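Local coordinates for sensor protein kinase HptS (Staphylococcus aureus, PDB 6LKI) that is a sensor histidine kinase that probably detects a signal outside the cell and passes it on by phosphorylation, at residues B[26-29]-B[30-34]; B[105-108]-B[109-112]; B[158-161]-B[162-165]. All blocks are in the same frame, centred on the assembly; numbering follows the deposited sequence.

Interaction 1: residues B[26-29]-B[30-34]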
ATOM      1  N   GLN B  26      21.913  12.577  11.949  1.00 39.87           N
ATOM      2  CA  GLN B  26      22.034  13.944  12.440  1.00 41.80           C
ATOM      3  C   GLN B  26      20.710  14.695  12.458  1.00 43.23           C
ATOM      4  O   GLN B  26      20.642  15.776  13.055  1.00 43.08           O
ATOM      5  CB  GLN B  26      23.056  14.710  11.596  1.00 41.36           C
ATOM      6  CG  GLN B  26      24.469  14.158  11.711  1.00 46.08           C
ATOM      7  CD  GLN B  26      25.476  14.919  10.872  1.00 47.68           C
ATOM      8  OE1 GLN B  26      25.121  15.560   9.882  1.00 52.71           O
ATOM      9  NE2 GLN B  26      26.742  14.850  11.264  1.00 51.45           N
ATOM     10  N   HIS B  27      19.661  14.156  11.837  1.00 45.25           N
ATOM     11  CA  HIS B  27      18.360  14.811  11.781  1.00 44.14           C
ATOM     12  C   HIS B  27      17.303  14.106  12.622  1.00 45.51           C
ATOM     13  O   HIS B  27      16.133  14.499  12.580  1.00 47.06           O
ATOM     14  CB  HIS B  27      17.880  14.913  10.332  1.00 42.68           C
ATOM     15  CG  HIS B  27      18.426  16.096   9.599  1.00 43.15           C
ATOM     16  ND1 HIS B  27      19.705  16.130   9.089  1.00 43.43           N
ATOM     17  CD2 HIS B  27      17.866  17.290   9.292  1.00 42.94           C
ATOM     18  CE1 HIS B  27      19.910  17.294   8.499  1.00 43.76           C
ATOM     19  NE2 HIS B  27      18.809  18.016   8.608  1.00 47.17           N
ATOM     20  N   ASN B  28      17.697  13.069  13.307  1.00 45.48           N
ATOM     21  CA  ASN B  28      16.829  12.340  14.180  1.00 49.75           C
ATOM     22  C   ASN B  28      16.089  13.198  15.204  1.00 49.04           C
ATOM     23  O   ASN B  28      14.918  13.198  15.292  1.00 46.44           O
ATOM     24  CB  ASN B  28      17.671  11.359  14.929  1.00 51.28           C
ATOM     25  CG  ASN B  28      16.867  10.298  15.544  1.00 55.74           C
ATOM     26  OD1 ASN B  28      16.659  10.248  16.750  1.00 59.07           O
ATOM     27  ND2 ASN B  28      16.392   9.431  14.717  1.00 54.31           N
ATOM     28  N   ASN B  29      16.838  13.916  15.989  1.00 45.75           N
ATOM     29  CA  ASN B  29      16.276  14.770  17.029  1.00 47.59           C
ATOM     30  C   ASN B  29      15.486  15.924  16.430  1.00 45.16           C
ATOM     31  O   ASN B  29      14.451  16.323  16.975  1.00 45.86           O
ATOM     32  CB  ASN B  29      17.389  15.296  17.935  1.00 50.42           C
ATOM     33  CG  ASN B  29      18.017  14.207  18.782  1.00 53.99           C
ATOM     34  OD1 ASN B  29      19.239  14.067  18.829  1.00 56.86           O
ATOM     35  ND2 ASN B  29      17.181  13.430  19.462  1.00 53.86           N
ATOM     36  N   SER B  30      15.955  16.472  15.306  1.00 41.13           N
ATOM     37  CA  SER B  30      15.255  17.590  14.684  1.00 43.77           C
ATOM     38  C   SER B  30      13.910  17.153  14.117  1.00 41.28           C
ATOM     39  O   SER B  30      12.925  17.897  14.198  1.00 38.18           O
ATOM     40  CB  SER B  30      16.125  18.214  13.592  1.00 43.93           C
ATOM     41  OG  SER B  30      16.351  17.298  12.535  1.00 49.58           O
ATOM     42  N   PHE B  31      13.848  15.950  13.543  1.00 41.12           N
ATOM     43  CA  PHE B  31      12.596  15.467  12.969  1.00 40.08           C
ATOM     44  C   PHE B  31      11.534  15.265  14.044  1.00 40.94           C
ATOM     45  O   PHE B  31      10.350  15.529  13.809  1.00 37.29           O
ATOM     46  CB  PHE B  31      12.837  14.169  12.200  1.00 40.10           C
ATOM     47  CG  PHE B  31      13.524  14.367  10.879  1.00 39.98           C
ATOM     48  CD1 PHE B  31      13.552  15.614  10.276  1.00 40.21           C
ATOM     49  CD2 PHE B  31      14.140  13.304  10.239  1.00 43.65           C
ATOM     50  CE1 PHE B  31      14.183  15.797   9.060  1.00 44.75           C
ATOM     51  CE2 PHE B  31      14.773  13.482   9.022  1.00 39.84           C
ATOM     52  CZ  PHE B  31      14.794  14.730   8.433  1.00 43.99           C
ATOM     53  N   GLN B  32      11.937  14.804  15.230  1.00 39.27           N
ATOM     54  CA  GLN B  32      10.990  14.620  16.324  1.00 41.41           C
ATOM     55  C   GLN B  32      10.381  15.933  16.799  1.00 43.25           C
ATOM     56  O   GLN B  32       9.379  15.905  17.522  1.00 44.40           O
ATOM     57  CB  GLN B  32      11.673  13.907  17.493  1.00 45.43           C
ATOM     58  CG  GLN B  32      12.207  12.528  17.142  1.00 46.70           C
ATOM     59  CD  GLN B  32      12.830  11.821  18.329  1.00 55.19           C
ATOM     60  OE1 GLN B  32      12.187  11.632  19.362  1.00 58.31           O
ATOM     61  NE2 GLN B  32      14.090  11.427  18.188  1.00 52.58           N
ATOM     62  N   GLU B  33      10.956  17.070  16.414  1.00 39.60           N
ATOM     63  CA  GLU B  33      10.419  18.382  16.743  1.00 45.13           C
ATOM     64  C   GLU B  33       9.544  18.961  15.639  1.00 45.41           C
ATOM     65  O   GLU B  33       8.954  20.029  15.832  1.00 47.45           O
ATOM     66  CB  GLU B  33      11.563  19.356  17.049  1.00 47.74           C
ATOM     67  CG  GLU B  33      12.325  19.051  18.327  1.00 52.61           C
ATOM     68  CD  GLU B  33      11.468  19.216  19.565  1.00 61.74           C
ATOM     69  OE1 GLU B  33      11.444  18.291  20.405  1.00 64.91           O
ATOM     70  OE2 GLU B  33      10.815  20.274  19.699  1.00 68.38           O
ATOM     71  N   LEU B  34       9.444  18.290  14.496  1.00 40.95           N
ATOM     72  CA  LEU B  34       8.761  18.829  13.327  1.00 39.62           C
ATOM     73  C   LEU B  34       7.394  18.172  13.178  1.00 41.51           C
ATOM     74  O   LEU B  34       7.299  16.947  13.049  1.00 40.38           O
ATOM     75  CB  LEU B  34       9.601  18.622  12.068  1.00 39.82           C
ATOM     76  CG  LEU B  34      10.913  19.410  12.029  1.00 40.01           C
ATOM     77  CD1 LEU B  34      11.743  19.034  10.810  1.00 39.52           C
ATOM     78  CD2 LEU B  34      10.640  20.905  12.054  1.00 39.17           C
TER
HETATM   79  O   HOH W   1      18.937  16.300  14.945  1.00 44.77           O

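Interaction 2: residues B[105-108]-B[109-112]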
ATOM      1  N   ALA B 105      17.504   7.615 -10.061  1.00 34.37           N
ATOM      2  CA  ALA B 105      17.042   7.523 -11.441  1.00 38.80           C
ATOM      3  C   ALA B 105      18.199   7.444 -12.431  1.00 40.93           C
ATOM      4  O   ALA B 105      18.098   6.745 -13.445  1.00 40.10           O
ATOM      5  CB  ALA B 105      16.147   8.718 -11.779  1.00 32.58           C
ATOM      6  N   ASN B 106      19.292   8.148 -12.150  1.00 38.83           N
ATOM      7  CA  ASN B 106      20.493   8.123 -12.977  1.00 41.89           C
ATOM      8  C   ASN B 106      21.617   8.776 -12.185  1.00 41.37           C
ATOM      9  O   ASN B 106      21.393   9.373 -11.129  1.00 38.59           O
ATOM     10  CB  ASN B 106      20.282   8.837 -14.318  1.00 42.44           C
ATOM     11  CG  ASN B 106      19.921  10.301 -14.152  1.00 41.09           C
ATOM     12  OD1 ASN B 106      20.767  11.128 -13.806  1.00 45.96           O
ATOM     13  ND2 ASN B 106      18.659  10.632 -14.401  1.00 45.76           N
ATOM     14  N   THR B 107      22.834   8.642 -12.702  1.00 44.39           N
ATOM     15  CA  THR B 107      23.993   9.345 -12.175  1.00 44.58           C
ATOM     16  C   THR B 107      24.717  10.033 -13.322  1.00 48.14           C
ATOM     17  O   THR B 107      24.663   9.564 -14.464  1.00 49.13           O
ATOM     18  CB  THR B 107      24.967   8.399 -11.449  1.00 45.42           C
ATOM     19  OG1 THR B 107      25.745   7.673 -12.407  1.00 49.55           O
ATOM     20  CG2 THR B 107      24.219   7.417 -10.558  1.00 45.26           C
ATOM     21  N   PRO B 108      25.384  11.158 -13.053  1.00 49.91           N
ATOM     22  CA  PRO B 108      26.142  11.826 -14.124  1.00 53.53           C
ATOM     23  C   PRO B 108      27.209  10.944 -14.740  1.00 53.87           C
ATOM     24  O   PRO B 108      27.522  11.101 -15.926  1.00 59.35           O
ATOM     25  CB  PRO B 108      26.753  13.042 -13.415  1.00 55.09           C
ATOM     26  CG  PRO B 108      25.868  13.282 -12.242  1.00 52.97           C
ATOM     27  CD  PRO B 108      25.403  11.929 -11.799  1.00 49.57           C
ATOM     28  N   ARG B 109      27.775  10.013 -13.970  1.00 53.13           N
ATOM     29  CA  ARG B 109      28.776   9.108 -14.523  1.00 56.35           C
ATOM     30  C   ARG B 109      28.141   8.079 -15.449  1.00 56.27           C
ATOM     31  O   ARG B 109      28.580   7.904 -16.592  1.00 60.52           O
ATOM     32  CB  ARG B 109      29.536   8.415 -13.392  1.00 56.89           C
ATOM     33  CG  ARG B 109      31.038   8.358 -13.603  1.00 68.92           C
ATOM     34  CD  ARG B 109      31.707   7.585 -12.483  1.00 69.23           C
ATOM     35  NE  ARG B 109      31.648   8.309 -11.218  1.00 65.70           N
ATOM     36  CZ  ARG B 109      32.579   9.162 -10.807  1.00 69.21           C
ATOM     37  NH1 ARG B 109      33.646   9.392 -11.561  1.00 69.49           N
ATOM     38  NH2 ARG B 109      32.450   9.781  -9.642  1.00 71.28           N
ATOM     39  N   LEU B 110      27.105   7.385 -14.970  1.00 54.60           N
ATOM     40  CA  LEU B 110      26.488   6.327 -15.767  1.00 55.92           C
ATOM     41  C   LEU B 110      25.850   6.883 -17.034  1.00 58.24           C
ATOM     42  O   LEU B 110      25.859   6.227 -18.082  1.00 58.08           O
ATOM     43  CB  LEU B 110      25.449   5.578 -14.933  1.00 53.10           C
ATOM     44  CG  LEU B 110      25.981   4.782 -13.740  1.00 52.43           C
ATOM     45  CD1 LEU B 110      24.840   4.098 -13.007  1.00 49.48           C
ATOM     46  CD2 LEU B 110      27.029   3.772 -14.180  1.00 55.27           C
ATOM     47  N   SER B 111      25.280   8.087 -16.954  1.00 54.41           N
ATOM     48  CA  SER B 111      24.689   8.697 -18.141  1.00 58.65           C
ATOM     49  C   SER B 111      25.756   9.132 -19.137  1.00 62.11           C
ATOM     50  O   SER B 111      25.509   9.129 -20.348  1.00 65.34           O
ATOM     51  CB  SER B 111      23.816   9.888 -17.742  1.00 57.39           C
ATOM     52  OG  SER B 111      24.520  11.109 -17.892  1.00 62.78           O
ATOM     53  N   GLU B 112      26.942   9.503 -18.651  1.00 62.52           N
ATOM     54  CA  GLU B 112      28.017   9.930 -19.539  1.00 67.16           C
ATOM     55  C   GLU B 112      28.654   8.742 -20.251  1.00 68.16           C
ATOM     56  O   GLU B 112      28.840   8.769 -21.473  1.00 69.30           O
ATOM     57  CB  GLU B 112      29.072  10.711 -18.751  1.00 66.84           C
ATOM     58  CG  GLU B 112      30.457  10.692 -19.377  1.00 70.55           C
ATOM     59  CD  GLU B 112      31.537  11.163 -18.422  1.00 75.83           C
ATOM     60  OE1 GLU B 112      31.854  12.371 -18.434  1.00 77.77           O
ATOM     61  OE2 GLU B 112      32.067  10.327 -17.662  1.00 78.94           O
TER

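Interaction 3: residues B[158-161]-B[162-165]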
ATOM      1  N   LEU B 158      28.061  -3.773  -4.378  1.00 61.50           N
ATOM      2  CA  LEU B 158      27.706  -2.503  -3.761  1.00 60.16           C
ATOM      3  C   LEU B 158      27.790  -2.611  -2.242  1.00 55.83           C
ATOM      4  O   LEU B 158      27.538  -3.664  -1.652  1.00 59.17           O
ATOM      5  CB  LEU B 158      26.308  -2.067  -4.196  1.00 56.95           C
ATOM      6  CG  LEU B 158      26.197  -1.646  -5.666  1.00 57.38           C
ATOM      7  CD1 LEU B 158      24.826  -1.058  -5.971  1.00 54.36           C
ATOM      8  CD2 LEU B 158      27.300  -0.662  -6.037  1.00 52.93           C
ATOM      9  N   ASN B 159      28.145  -1.492  -1.609  1.00 56.62           N
ATOM     10  CA  ASN B 159      28.554  -1.530  -0.208  1.00 57.90           C
ATOM     11  C   ASN B 159      27.373  -1.660   0.744  1.00 58.77           C
ATOM     12  O   ASN B 159      27.502  -2.284   1.804  1.00 55.66           O
ATOM     13  CB  ASN B 159      29.362  -0.275   0.124  1.00 58.26           C
ATOM     14  CG  ASN B 159      29.869  -0.270   1.552  1.00 63.72           C
ATOM     15  OD1 ASN B 159      29.256   0.324   2.439  1.00 63.89           O
ATOM     16  ND2 ASN B 159      31.000  -0.928   1.779  1.00 61.36           N
ATOM     17  N   HIS B 160      26.221  -1.089   0.395  1.00 53.69           N
ATOM     18  CA  HIS B 160      25.129  -0.940   1.348  1.00 52.52           C
ATOM     19  C   HIS B 160      24.174  -2.124   1.378  1.00 52.74           C
ATOM     20  O   HIS B 160      23.412  -2.259   2.343  1.00 51.59           O
ATOM     21  CB  HIS B 160      24.336   0.330   1.033  1.00 50.40           C
ATOM     22  CG  HIS B 160      23.559   0.248  -0.242  1.00 48.57           C
ATOM     23  ND1 HIS B 160      24.156   0.319  -1.482  1.00 51.19           N
ATOM     24  CD2 HIS B 160      22.233   0.093  -0.470  1.00 48.54           C
ATOM     25  CE1 HIS B 160      23.232   0.213  -2.420  1.00 46.47           C
ATOM     26  NE2 HIS B 160      22.056   0.077  -1.832  1.00 46.64           N
ATOM     27  N   ALA B 161      24.179  -2.973   0.355  1.00 55.43           N
ATOM     28  CA  ALA B 161      23.282  -4.119   0.319  1.00 53.27           C
ATOM     29  C   ALA B 161      23.897  -5.195  -0.563  1.00 56.99           C
ATOM     30  O   ALA B 161      24.926  -4.985  -1.208  1.00 59.11           O
ATOM     31  CB  ALA B 161      21.887  -3.723  -0.177  1.00 54.68           C
ATOM     32  N   ASP B 162      23.245  -6.358  -0.583  1.00 59.58           N
ATOM     33  CA  ASP B 162      23.709  -7.498  -1.373  1.00 61.52           C
ATOM     34  C   ASP B 162      23.377  -7.297  -2.854  1.00 61.58           C
ATOM     35  O   ASP B 162      22.679  -8.089  -3.487  1.00 62.86           O
ATOM     36  CB  ASP B 162      23.104  -8.790  -0.838  1.00 63.26           C
ATOM     37  CG  ASP B 162      23.531  -9.088   0.587  1.00 67.45           C
ATOM     38  OD1 ASP B 162      24.752  -9.159   0.838  1.00 66.82           O
ATOM     39  OD2 ASP B 162      22.647  -9.255   1.455  1.00 66.00           O
ATOM     40  N   HIS B 163      23.904  -6.206  -3.407  1.00 60.13           N
ATOM     41  CA  HIS B 163      23.667  -5.832  -4.793  1.00 58.00           C
ATOM     42  C   HIS B 163      24.987  -5.752  -5.545  1.00 58.79           C
ATOM     43  O   HIS B 163      26.044  -5.515  -4.953  1.00 61.52           O
ATOM     44  CB  HIS B 163      22.933  -4.487  -4.889  1.00 56.17           C
ATOM     45  CG  HIS B 163      21.584  -4.486  -4.239  1.00 56.35           C
ATOM     46  ND1 HIS B 163      20.920  -3.325  -3.905  1.00 52.37           N
ATOM     47  CD2 HIS B 163      20.778  -5.504  -3.858  1.00 55.44           C
ATOM     48  CE1 HIS B 163      19.761  -3.629  -3.347  1.00 52.69           C
ATOM     49  NE2 HIS B 163      19.651  -4.944  -3.306  1.00 55.42           N
ATOM     50  N   ARG B 164      24.914  -5.950  -6.859  1.00 58.44           N
ATOM     51  CA  ARG B 164      26.077  -5.895  -7.733  1.00 59.63           C
ATOM     52  C   ARG B 164      25.824  -4.896  -8.852  1.00 58.37           C
ATOM     53  O   ARG B 164      24.770  -4.931  -9.495  1.00 57.14           O
ATOM     54  CB  ARG B 164      26.395  -7.270  -8.324  1.00 60.97           C
ATOM     55  CG  ARG B 164      26.940  -8.272  -7.322  1.00 61.94           C
ATOM     56  CD  ARG B 164      26.852  -9.688  -7.862  1.00 67.22           C
ATOM     57  NE  ARG B 164      25.471 -10.154  -7.937  1.00 68.22           N
ATOM     58  CZ  ARG B 164      24.991 -10.912  -8.918  1.00 71.83           C
ATOM     59  NH1 ARG B 164      25.783 -11.291  -9.912  1.00 74.18           N
ATOM     60  NH2 ARG B 164      23.721 -11.291  -8.906  1.00 70.57           N
ATOM     61  N   LEU B 165      26.791  -4.012  -9.083  1.00 54.88           N
ATOM     62  CA  LEU B 165      26.740  -3.066 -10.190  1.00 58.23           C
ATOM     63  C   LEU B 165      27.520  -3.646 -11.362  1.00 62.66           C
ATOM     64  O   LEU B 165      28.710  -3.947 -11.230  1.00 62.31           O
ATOM     65  CB  LEU B 165      27.312  -1.710  -9.781  1.00 55.83           C
ATOM     66  CG  LEU B 165      27.641  -0.767 -10.942  1.00 58.09           C
ATOM     67  CD1 LEU B 165      26.372  -0.316 -11.657  1.00 54.20           C
ATOM     68  CD2 LEU B 165      28.447   0.427 -10.459  1.00 58.17           C
TER

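Interaction 1: residues B[26-29]-B[30-34]
His27 meets Ser30 and Phe31 one turn further along the chain. Its CB lies over the face of the Phe31 ring, a CH-pi contact of 3.8 Å from CB to the ring centroid. Between these two side chains, the closest atoms are His27 CB and Phe31 CZ. The two rings cross at a slant, their planes 39° apart, so they form neither a stack nor an edge-to-face pair. The carbonyl oxygen His27 O also sits above a Phe31 face, offset toward the rim.

Two donors grip His27 O from the same face of its plane. Phe31 N bonds to His27 O at 2.9 Å, the usual i to i+4 helical bond. Ser30 OG donates to His27 O at 2.8 Å from well above the carbonyl plane. Ser30 holds OG between its backbone N and carbonyl carbon (chi1 64°), which folds the hydroxyl back onto this oxygen.

This is the C-terminal part of helix 2-31, and a type I beta turn spans Phe31 to Leu34. One helical bond is replaced by a water. It donates to Gln26 O at 2.6 Å and accepts from Ser30 N at 3.0 Å. On another side of the helix, Gln32 N and NE2 both make weak bonds to Asn28 O, and the amide planes of Asn28 and Gln32 stand 79° apart.

Further out, His27 ND1 bonds to Phe23 O and NE2 to Glu48 of helix 39-55, which fixes the rotation of the imidazole. Its ring also stacks on Phe23. Phe31 is buried, stacks with Phe93 and touches Leu91 of strand 84-92.

Interaction 2: residues B[105-108]-B[109-112]
The flat groups that meet here are peptide carbonyls, and Thr107 and Pro108 present them to the first turn of a helix. Ser111 N donates to Thr107 O at 3.0 Å. Glu112 N donates to Pro108 O at 3.2 Å, and this second bond is less straight. Glu112 CB also lies close to Pro108 O, and Ser111 CB close to Thr107 O.

Thr107 is the N-cap of helix 108-116. Its OG1 accepts from Leu110 N at 2.9 Å, with an N-H...O angle of 166°. A chi1 of 78° turns OG1 back toward the helix and leaves CG2 on the side of the backbone N. Leu110 bends over the same hydroxyl, with its CG 3.2 Å from Thr107 OG1. The leucine slants across the threonine, and Leu110 CD1 comes within 4.2 Å of Thr107 CG2.

The cap joins strand 97-106 to the helix. Asn106 OD1 is bonded to Thr59 OG1, which ties the strand end to its neighbour. Leu110 rests on Ser9 of helix 2-31. Arg109 leads away from the cap toward the same helix, where NH1 forms a long, weak ion pair with Glu8.

Pro108 has no N-H to satisfy. The threonine hydroxyl instead meets the need of Leu110 N, one of the first helical N-H groups.

Interaction 3: residues B[158-161]-B[162-165]
Ala161 and His163 meet face-on, two residues apart. The methyl CB of Ala161 sits over the centre of the His163 ring, 3.9 Å from the ring centroid, in a CH-pi contact only 11° off the ring normal. His163 carries CG anti to its own carbonyl carbon (chi1 -61°), which turns a face of the imidazole to the Ala161 methyl.

His160 comes to the same ring at a slant. The two ring planes are almost at right angles, yet the pair is neither a stack nor a T-shape. His160 NE2 and His163 ND1 are 4.1 Å apart. Both nitrogens have hydrogen bonds elsewhere, that of His163 ND1 being to Tyr84 OH. His160 takes the less common first torsion (chi1 69°), with CG between the backbone N and the carbonyl carbon, and this brings its ring end near His163.

Leu158 spans two residues on the same side of the strand, His163 and Leu165. Leu158 CD1 lies 4.1 Å from His163 CB, and Leu158 CD2 lies 3.9 Å from Leu165 CB. The CB of Arg164, between them in the chain, points away from the loop.

The backbone closes the loop twice. Asp162 is the centre of an inverse gamma turn, with a short but weak bond of 2.7 Å from His163 N to Ala161 O. Leu158 N donates to His163 O, also at 2.7 Å, and starts the pairing of the hairpin.

The loop joins strand 152-157, outermost in this chain's sheet, to inner strand 163-169. Leu158 and Leu165 both pack on Ile123 of strand 120-125 and on helix 2-31, at Gln10 and Ser9 respectively. Arg164 makes a salt bridge with Asp128, while His160 touches Glu17 of the long helix and meets the Phe86 ring of strand 84-92.

Overall arrangement
All three interactions are local turns or caps. Interaction 1 belongs to helix 2-31, and the other two pack against that helix. Interaction 1 is a surface contact at its far end, beside the sheet that contains strand 84-92. Interactions 2 and 3 are partly buried and lie nearer the middle of the chain, their nearest atoms about 5 Å apart. Both place a leucine on Ser9 of the long helix. Interaction 2 leaves the first sheet and interaction 3 belongs to the second, an order consistent with a tandem Cache-like sensor. Aromatic rings take part in interactions 1 and 3, along with backbone bonds. Interaction 2 relies instead on backbone bonds and one capping hydroxyl.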